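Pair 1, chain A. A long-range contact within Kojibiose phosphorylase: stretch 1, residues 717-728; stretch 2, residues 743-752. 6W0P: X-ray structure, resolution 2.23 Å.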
# COMPACT_ATOMS: atom_id res chain seq x y z
N LYS A 717 -15.61 45.59 16.97
CA LYS A 717 -17.07 45.35 16.85
C LYS A 717 -17.53 45.78 15.46
O LYS A 717 -17.28 46.93 15.09
CB LYS A 717 -17.83 46.11 17.95
CG LYS A 717 -19.32 45.84 17.98
CD LYS A 717 -20.03 46.51 19.12
CE LYS A 717 -21.53 46.41 18.96
NZ LYS A 717 -22.26 46.80 20.19
N VAL A 718 -18.23 44.90 14.75
CA VAL A 718 -18.78 45.14 13.39
C VAL A 718 -20.30 44.97 13.42
O VAL A 718 -20.75 43.87 13.76
CB VAL A 718 -18.12 44.19 12.38
CG1 VAL A 718 -18.54 44.51 10.95
CG2 VAL A 718 -16.61 44.22 12.52
N ASP A 719 -21.05 46.03 13.14
CA ASP A 719 -22.54 45.98 12.95
C ASP A 719 -22.84 46.41 11.51
O ASP A 719 -21.90 46.44 10.69
CB ASP A 719 -23.32 46.76 14.01
CG ASP A 719 -23.14 48.27 14.02
OD1 ASP A 719 -22.84 48.84 12.97
OD2 ASP A 719 -23.30 48.87 15.09
N LYS A 720 -24.11 46.70 11.19
CA LYS A 720 -24.54 47.02 9.80
C LYS A 720 -23.93 48.37 9.37
O LYS A 720 -23.51 48.48 8.20
CB LYS A 720 -26.07 46.96 9.69
CG LYS A 720 -26.83 48.15 10.28
CD LYS A 720 -28.35 47.96 10.46
CE LYS A 720 -29.16 48.40 9.26
NZ LYS A 720 -30.61 48.18 9.47
N ASP A 721 -23.84 49.34 10.29
CA ASP A 721 -23.55 50.78 10.00
C ASP A 721 -22.10 51.15 10.35
O ASP A 721 -21.61 52.07 9.72
CB ASP A 721 -24.47 51.70 10.81
CG ASP A 721 -25.95 51.38 10.65
OD1 ASP A 721 -26.36 51.03 9.51
OD2 ASP A 721 -26.68 51.46 11.67
N ASN A 722 -21.46 50.47 11.31
CA ASN A 722 -20.18 50.93 11.90
C ASN A 722 -19.21 49.76 12.18
O ASN A 722 -19.65 48.63 12.44
CB ASN A 722 -20.42 51.76 13.17
CG ASN A 722 -20.96 53.14 12.85
OD1 ASN A 722 -22.11 53.43 13.14
ND2 ASN A 722 -20.15 53.98 12.23
N VAL A 723 -17.93 50.07 12.07
CA VAL A 723 -16.80 49.35 12.66
C VAL A 723 -16.31 50.22 13.82
O VAL A 723 -15.98 51.35 13.56
CB VAL A 723 -15.69 49.10 11.63
CG1 VAL A 723 -14.53 48.35 12.23
CG2 VAL A 723 -16.25 48.36 10.43
N ILE A 724 -16.32 49.67 15.03
CA ILE A 724 -15.79 50.33 16.25
C ILE A 724 -14.61 49.48 16.70
O ILE A 724 -14.78 48.25 16.89
CB ILE A 724 -16.92 50.47 17.31
CG1 ILE A 724 -18.09 51.27 16.76
CG2 ILE A 724 -16.42 51.05 18.63
CD1 ILE A 724 -19.42 50.96 17.44
N ILE A 725 -13.45 50.12 16.83
CA ILE A 725 -12.15 49.51 17.21
C ILE A 725 -11.68 50.25 18.46
O ILE A 725 -11.66 51.52 18.40
CB ILE A 725 -11.12 49.62 16.06
CG1 ILE A 725 -11.62 48.95 14.77
CG2 ILE A 725 -9.77 49.09 16.49
CD1 ILE A 725 -10.96 49.48 13.53
N THR A 726 -11.35 49.52 19.53
CA THR A 726 -10.93 50.10 20.82
C THR A 726 -9.66 49.41 21.32
O THR A 726 -9.44 48.21 21.01
CB THR A 726 -12.07 50.06 21.86
OG1 THR A 726 -12.79 48.81 21.79
CG2 THR A 726 -13.08 51.17 21.67
N LYS A 727 -8.88 50.14 22.12
CA LYS A 727 -7.78 49.62 22.95
C LYS A 727 -7.57 50.54 24.16
O LYS A 727 -8.05 51.68 24.13
CB LYS A 727 -6.51 49.44 22.11
CG LYS A 727 -5.69 50.69 21.82
CD LYS A 727 -4.55 50.47 20.86
CE LYS A 727 -3.88 51.78 20.49
NZ LYS A 727 -3.33 52.49 21.66
N LYS A 728 -6.82 50.07 25.16
CA LYS A 728 -6.54 50.79 26.43
C LYS A 728 -5.10 51.31 26.46
O LYS A 728 -4.78 52.08 27.36
CB LYS A 728 -6.79 49.84 27.62
CG LYS A 728 -8.17 49.20 27.66
CD LYS A 728 -9.28 50.19 27.88
CE LYS A 728 -9.98 49.99 29.20
NZ LYS A 728 -10.83 48.78 29.15
N GLU A 743 -4.67 56.39 12.82
CA GLU A 743 -3.83 56.28 14.03
C GLU A 743 -4.77 55.99 15.21
O GLU A 743 -5.36 56.94 15.73
CB GLU A 743 -3.04 57.58 14.23
CG GLU A 743 -1.84 57.71 13.29
CD GLU A 743 -1.03 58.98 13.51
OE1 GLU A 743 -1.63 59.99 13.93
OE2 GLU A 743 0.20 58.95 13.30
N LEU A 744 -4.88 54.73 15.63
CA LEU A 744 -5.72 54.34 16.78
C LEU A 744 -4.99 54.69 18.08
O LEU A 744 -3.83 54.33 18.24
CB LEU A 744 -6.01 52.85 16.68
CG LEU A 744 -6.72 52.23 17.87
CD1 LEU A 744 -8.06 52.91 18.10
CD2 LEU A 744 -6.89 50.73 17.66
N ILE A 745 -5.64 55.43 18.97
CA ILE A 745 -5.07 55.73 20.31
C ILE A 745 -5.97 55.06 21.35
O ILE A 745 -5.47 54.18 22.05
CB ILE A 745 -4.91 57.25 20.51
CG1 ILE A 745 -3.88 57.82 19.52
CG2 ILE A 745 -4.54 57.57 21.95
CD1 ILE A 745 -3.89 59.34 19.39
N ASP A 746 -7.26 55.42 21.39
CA ASP A 746 -8.26 54.83 22.33
C ASP A 746 -9.42 54.22 21.53
O ASP A 746 -9.79 53.07 21.84
CB ASP A 746 -8.72 55.88 23.32
CG ASP A 746 -9.36 57.11 22.68
OD1 ASP A 746 -8.93 57.54 21.57
OD2 ASP A 746 -10.30 57.61 23.29
N LYS A 747 -9.93 54.90 20.52
CA LYS A 747 -11.21 54.54 19.86
C LYS A 747 -11.22 55.05 18.42
O LYS A 747 -10.80 56.22 18.17
CB LYS A 747 -12.36 55.15 20.66
CG LYS A 747 -13.77 54.81 20.22
CD LYS A 747 -14.78 55.17 21.32
CE LYS A 747 -16.21 55.27 20.85
NZ LYS A 747 -16.74 53.93 20.50
N LEU A 748 -11.70 54.18 17.52
CA LEU A 748 -12.02 54.48 16.10
C LEU A 748 -13.48 54.06 15.84
O LEU A 748 -13.84 52.91 16.14
CB LEU A 748 -11.05 53.69 15.21
CG LEU A 748 -9.88 54.48 14.62
CD1 LEU A 748 -9.18 55.33 15.67
CD2 LEU A 748 -8.89 53.54 13.97
N GLU A 749 -14.26 54.95 15.24
CA GLU A 749 -15.67 54.70 14.83
C GLU A 749 -15.73 54.95 13.33
O GLU A 749 -15.65 56.13 12.96
CB GLU A 749 -16.58 55.65 15.61
CG GLU A 749 -17.97 55.13 15.89
CD GLU A 749 -18.57 55.70 17.17
OE1 GLU A 749 -18.02 55.43 18.28
OE2 GLU A 749 -19.57 56.44 17.07
N ILE A 750 -15.75 53.90 12.50
CA ILE A 750 -15.69 54.03 11.01
C ILE A 750 -17.03 53.61 10.42
O ILE A 750 -17.45 52.49 10.71
CB ILE A 750 -14.51 53.22 10.44
CG1 ILE A 750 -13.18 53.74 10.97
CG2 ILE A 750 -14.53 53.21 8.91
CD1 ILE A 750 -12.00 52.88 10.61
N LYS A 751 -17.68 54.48 9.64
CA LYS A 751 -18.94 54.18 8.90
C LYS A 751 -18.63 53.19 7.77
O LYS A 751 -17.52 53.25 7.24
CB LYS A 751 -19.59 55.43 8.30
CG LYS A 751 -20.20 56.37 9.31
CD LYS A 751 -21.05 57.47 8.69
CE LYS A 751 -20.63 58.86 9.14
NZ LYS A 751 -20.76 59.03 10.61
N ARG A 752 -19.59 52.34 7.41
CA ARG A 752 -19.39 51.30 6.37
C ARG A 752 -19.90 51.83 5.01
O ARG A 752 -21.05 52.23 4.91
CB ARG A 752 -20.03 50.00 6.87
CG ARG A 752 -19.29 49.40 8.07
CD ARG A 752 -19.74 48.01 8.48
NE ARG A 752 -19.70 47.09 7.35
CZ ARG A 752 -20.37 45.94 7.28
NH1 ARG A 752 -21.11 45.53 8.30
NH2 ARG A 752 -20.29 45.21 6.18

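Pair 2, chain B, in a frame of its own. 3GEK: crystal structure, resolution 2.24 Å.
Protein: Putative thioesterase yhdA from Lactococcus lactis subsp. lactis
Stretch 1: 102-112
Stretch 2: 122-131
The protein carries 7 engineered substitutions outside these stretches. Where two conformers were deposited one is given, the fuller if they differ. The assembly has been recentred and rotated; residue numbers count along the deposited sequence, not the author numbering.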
# COMPACT_ATOMS: atom_id res chain seq x y z
N ASN B 102 -17.60 5.29 1.09
CA ASN B 102 -18.29 6.13 0.13
C ASN B 102 -18.15 7.58 0.59
O ASN B 102 -19.10 8.18 1.11
CB ASN B 102 -19.75 5.71 0.02
CG ASN B 102 -20.49 6.42 -1.10
OD1 ASN B 102 -19.91 7.20 -1.86
ND2 ASN B 102 -21.79 6.16 -1.21
N GLY B 103 -16.96 8.13 0.39
CA GLY B 103 -16.65 9.49 0.83
C GLY B 103 -17.13 10.52 -0.16
O GLY B 103 -17.60 10.18 -1.25
N LYS B 104 -17.01 11.79 0.22
CA LYS B 104 -17.45 12.88 -0.64
C LYS B 104 -16.49 13.07 -1.81
O LYS B 104 -16.92 13.37 -2.93
CB LYS B 104 -17.57 14.18 0.17
CG LYS B 104 -18.71 15.10 -0.28
CD LYS B 104 -20.02 14.82 0.48
CE LYS B 104 -20.88 13.75 -0.20
NZ LYS B 104 -21.65 14.29 -1.36
N ARG B 105 -15.19 12.86 -1.55
CA ARG B 105 -14.11 13.08 -2.52
C ARG B 105 -13.38 11.80 -2.96
O ARG B 105 -12.70 11.79 -3.99
CB ARG B 105 -13.10 14.07 -1.94
CG ARG B 105 -12.59 13.70 -0.55
CD ARG B 105 -12.23 14.93 0.27
NE ARG B 105 -12.36 14.68 1.70
CZ ARG B 105 -13.47 14.92 2.41
NH1 ARG B 105 -14.55 15.42 1.83
NH2 ARG B 105 -13.48 14.66 3.71
N ASN B 106 -13.50 10.74 -2.15
CA ASN B 106 -12.83 9.46 -2.42
C ASN B 106 -13.75 8.24 -2.29
O ASN B 106 -14.59 8.19 -1.40
CB ASN B 106 -11.64 9.27 -1.47
CG ASN B 106 -10.47 10.19 -1.79
OD1 ASN B 106 -9.70 10.55 -0.90
ND2 ASN B 106 -10.33 10.58 -3.06
N HIS B 107 -13.57 7.27 -3.18
CA HIS B 107 -14.11 5.92 -2.98
C HIS B 107 -12.95 4.99 -2.65
O HIS B 107 -11.91 5.04 -3.31
CB HIS B 107 -14.85 5.39 -4.21
CG HIS B 107 -16.24 5.92 -4.36
ND1 HIS B 107 -16.96 5.79 -5.54
CD2 HIS B 107 -17.05 6.58 -3.50
CE1 HIS B 107 -18.15 6.34 -5.39
NE2 HIS B 107 -18.23 6.83 -4.17
N VAL B 108 -13.13 4.14 -1.64
CA VAL B 108 -12.12 3.13 -1.31
C VAL B 108 -12.72 1.75 -1.52
O VAL B 108 -13.66 1.36 -0.82
CB VAL B 108 -11.58 3.27 0.13
CG1 VAL B 108 -10.44 2.29 0.37
CG2 VAL B 108 -11.12 4.70 0.41
N TRP B 109 -12.19 1.02 -2.50
CA TRP B 109 -12.68 -0.32 -2.85
C TRP B 109 -11.75 -1.40 -2.34
O TRP B 109 -10.52 -1.30 -2.48
CB TRP B 109 -12.81 -0.48 -4.37
CG TRP B 109 -13.94 0.27 -4.97
CD1 TRP B 109 -13.89 1.50 -5.56
CD2 TRP B 109 -15.31 -0.16 -5.06
NE1 TRP B 109 -15.13 1.86 -6.01
CE2 TRP B 109 -16.02 0.87 -5.72
CE3 TRP B 109 -15.99 -1.31 -4.66
CZ2 TRP B 109 -17.40 0.78 -5.97
CZ3 TRP B 109 -17.36 -1.40 -4.91
CH2 TRP B 109 -18.04 -0.36 -5.57
N GLU B 110 -12.33 -2.44 -1.76
CA GLU B 110 -11.61 -3.66 -1.43
C GLU B 110 -11.94 -4.70 -2.49
O GLU B 110 -13.11 -5.10 -2.64
CB GLU B 110 -12.03 -4.14 -0.04
CG GLU B 110 -11.49 -5.50 0.38
CD GLU B 110 -12.24 -6.05 1.57
OE1 GLU B 110 -12.02 -5.56 2.70
OE2 GLU B 110 -13.08 -6.96 1.38
N ILE B 111 -10.92 -5.13 -3.23
CA ILE B 111 -11.11 -5.98 -4.40
C ILE B 111 -10.36 -7.31 -4.28
O ILE B 111 -9.15 -7.33 -4.08
CB ILE B 111 -10.72 -5.23 -5.70
CG1 ILE B 111 -11.61 -4.00 -5.90
CG2 ILE B 111 -10.80 -6.16 -6.93
CD1 ILE B 111 -11.00 -2.91 -6.78
N LYS B 112 -11.09 -8.40 -4.42
CA LYS B 112 -10.49 -9.72 -4.41
C LYS B 112 -10.47 -10.31 -5.81
O LYS B 112 -11.50 -10.40 -6.48
CB LYS B 112 -11.23 -10.64 -3.42
CG LYS B 112 -11.10 -10.19 -1.96
CD LYS B 112 -11.62 -11.25 -1.00
CE LYS B 112 -11.83 -10.68 0.40
NZ LYS B 112 -12.91 -9.63 0.43
N SER B 122 -5.12 -12.51 -5.96
CA SER B 122 -4.61 -11.20 -5.56
C SER B 122 -5.64 -10.42 -4.75
O SER B 122 -6.82 -10.43 -5.07
CB SER B 122 -4.19 -10.39 -6.79
OG SER B 122 -3.23 -11.09 -7.57
N GLN B 123 -5.17 -9.77 -3.70
CA GLN B 123 -5.99 -8.86 -2.90
C GLN B 123 -5.53 -7.44 -3.24
O GLN B 123 -4.33 -7.14 -3.21
CB GLN B 123 -5.80 -9.15 -1.41
CG GLN B 123 -6.41 -8.12 -0.47
CD GLN B 123 -7.80 -8.50 0.02
OE1 GLN B 123 -8.34 -9.55 -0.32
NE2 GLN B 123 -8.37 -7.64 0.86
N ILE B 124 -6.48 -6.58 -3.57
CA ILE B 124 -6.17 -5.25 -4.09
C ILE B 124 -7.10 -4.21 -3.49
O ILE B 124 -8.32 -4.43 -3.39
CB ILE B 124 -6.27 -5.22 -5.64
CG1 ILE B 124 -5.35 -6.28 -6.26
CG2 ILE B 124 -5.98 -3.81 -6.18
CD1 ILE B 124 -5.25 -6.25 -7.77
N THR B 125 -6.52 -3.09 -3.06
CA THR B 125 -7.29 -1.94 -2.61
C THR B 125 -7.08 -0.79 -3.59
O THR B 125 -5.94 -0.48 -3.95
CB THR B 125 -6.90 -1.51 -1.18
OG1 THR B 125 -7.16 -2.59 -0.27
CG2 THR B 125 -7.73 -0.30 -0.73
N VAL B 126 -8.17 -0.18 -4.02
CA VAL B 126 -8.12 0.96 -4.93
C VAL B 126 -8.80 2.17 -4.30
O VAL B 126 -9.94 2.08 -3.84
CB VAL B 126 -8.81 0.66 -6.30
CG1 VAL B 126 -8.78 1.87 -7.20
CG2 VAL B 126 -8.16 -0.54 -6.99
N VAL B 127 -8.08 3.29 -4.28
CA VAL B 127 -8.67 4.57 -3.91
C VAL B 127 -8.91 5.39 -5.18
O VAL B 127 -7.98 5.63 -5.95
CB VAL B 127 -7.77 5.38 -2.93
CG1 VAL B 127 -8.45 6.67 -2.52
CG2 VAL B 127 -7.41 4.54 -1.71
N ASN B 128 -10.17 5.78 -5.41
CA ASN B 128 -10.53 6.64 -6.52
C ASN B 128 -10.74 8.08 -6.05
O ASN B 128 -11.30 8.32 -4.97
CB ASN B 128 -11.81 6.14 -7.21
CG ASN B 128 -11.60 4.87 -8.02
OD1 ASN B 128 -10.50 4.58 -8.52
ND2 ASN B 128 -12.67 4.10 -8.19
N ALA B 129 -10.30 9.04 -6.85
CA ALA B 129 -10.65 10.44 -6.64
C ALA B 129 -11.95 10.73 -7.37
O ALA B 129 -12.15 10.27 -8.49
CB ALA B 129 -9.54 11.37 -7.12
N LEU B 130 -12.84 11.47 -6.71
CA LEU B 130 -14.15 11.80 -7.26
C LEU B 130 -14.17 13.23 -7.80
O LEU B 130 -14.02 14.19 -7.03
CB LEU B 130 -15.23 11.61 -6.20
CG LEU B 130 -15.98 10.28 -6.03
CD1 LEU B 130 -15.16 9.04 -6.39
CD2 LEU B 130 -16.54 10.16 -4.62
N VAL B 131 -14.34 13.37 -9.11
CA VAL B 131 -14.30 14.68 -9.77
C VAL B 131 -15.71 15.17 -10.15
O VAL B 131 -16.44 14.44 -10.82
CB VAL B 131 -13.40 14.65 -11.04
CG1 VAL B 131 -13.44 15.99 -11.78
CG2 VAL B 131 -11.96 14.31 -10.67

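The two pairs differ most sharply where the second stretch passes the turn that precedes strand 722-726 in pair 1 and strand 106-112 in pair 2. In pair 1 this position is A:Arg752, which reaches back and donates a hydrogen bond from NH1 to the carbonyl of the turn, A:Arg752 NH1 to A:Asp719 O, at 2.7 Å; the acceptor lies at the edge of the guanidinium, near its plane. In pair 2 the matching residue is B:Leu130, whose CA falls within 0.1 Å of that of A:Arg752, and it meets the turn by van der Waals contact, without a side-chain hydrogen bond: B:Leu130 CD2 lies 3.5 Å from B:Gly103 O. Separately, B:Leu130 CD1 sits 3.9 Å from the centroid of the B:His107 ring, over its face. Each residue has the largest area covered within its pair, 106 Å² for A:Arg752 and 101 Å² for B:Leu130, so a charged and an apolar residue are covered by the opposing stretch to nearly the same extent.

The frame beneath them is common. Fourteen central residues superpose with an RMSD of 0.5 Å, and in both pairs two antiparallel strands approach to 4.6 Å, with angles of 167° in pair 1 and 163° in pair 2. The hydrogen-bonded pair A:Val723–A:Ile750 matches B:His107–B:Asn128, and A:Ile725–A:Leu748 matches B:Trp109–B:Val126; each is closed by two reciprocal backbone hydrogen bonds. The ladder also extends to the last matched position, where A:Arg752 N donates to A:Asp721 O at 3.1 Å and B:Leu130 N to B:Arg105 O at 2.7 Å.

One side chain is the same in identity and in place. A:Asn722 and B:Asn106, both with chi1 in the m well, bend their ends toward the partner strand. A:Asn722 ND2 makes a weak hydrogen bond to A:Ile750 O at 3.4 Å, and B:Asn106 ND2 donates to B:Asn128 O at 3.1 Å. In both, the carbonyl reached also accepts a backbone NH, from A:Val723 or B:His107.

The turns are braced differently. A:Asp719 folds its carboxylate over the turn of pair 1, OD1 accepting from A:Asn722 N at 2.7 Å and from A:Asp721 N at 2.9 Å. Its counterpart, B:Gly103, has no side chain; nearby, B:His107 NE2 donates to B:Asn102 OD1 at 2.9 Å, fixing the imidazole against the start of the stretch.

On the face carrying A:Val723, A:Ile725, A:Leu748 and A:Ile750, pair 1 is wholly aliphatic, with A:Val723 CB 4.4 Å from A:Ile750 CB. The matched face of pair 2 places B:His107 beside B:Asn128 and B:Trp109 beside B:Val126, yet the side-chain centres of A:Ile750 and B:Asn128 coincide to 0.7 Å. The other face reverses this contrast at its middle: A:Ile724 stands against A:Glu749, with A:Ile724 CG1 4.0 Å from A:Glu749 CG, whereas B:Val108 CG2 meets B:Val127 CG2 at 4.3 Å. A:Glu749 OE1 is held in a salt bridge by A:Lys747 NZ at 3.0 Å.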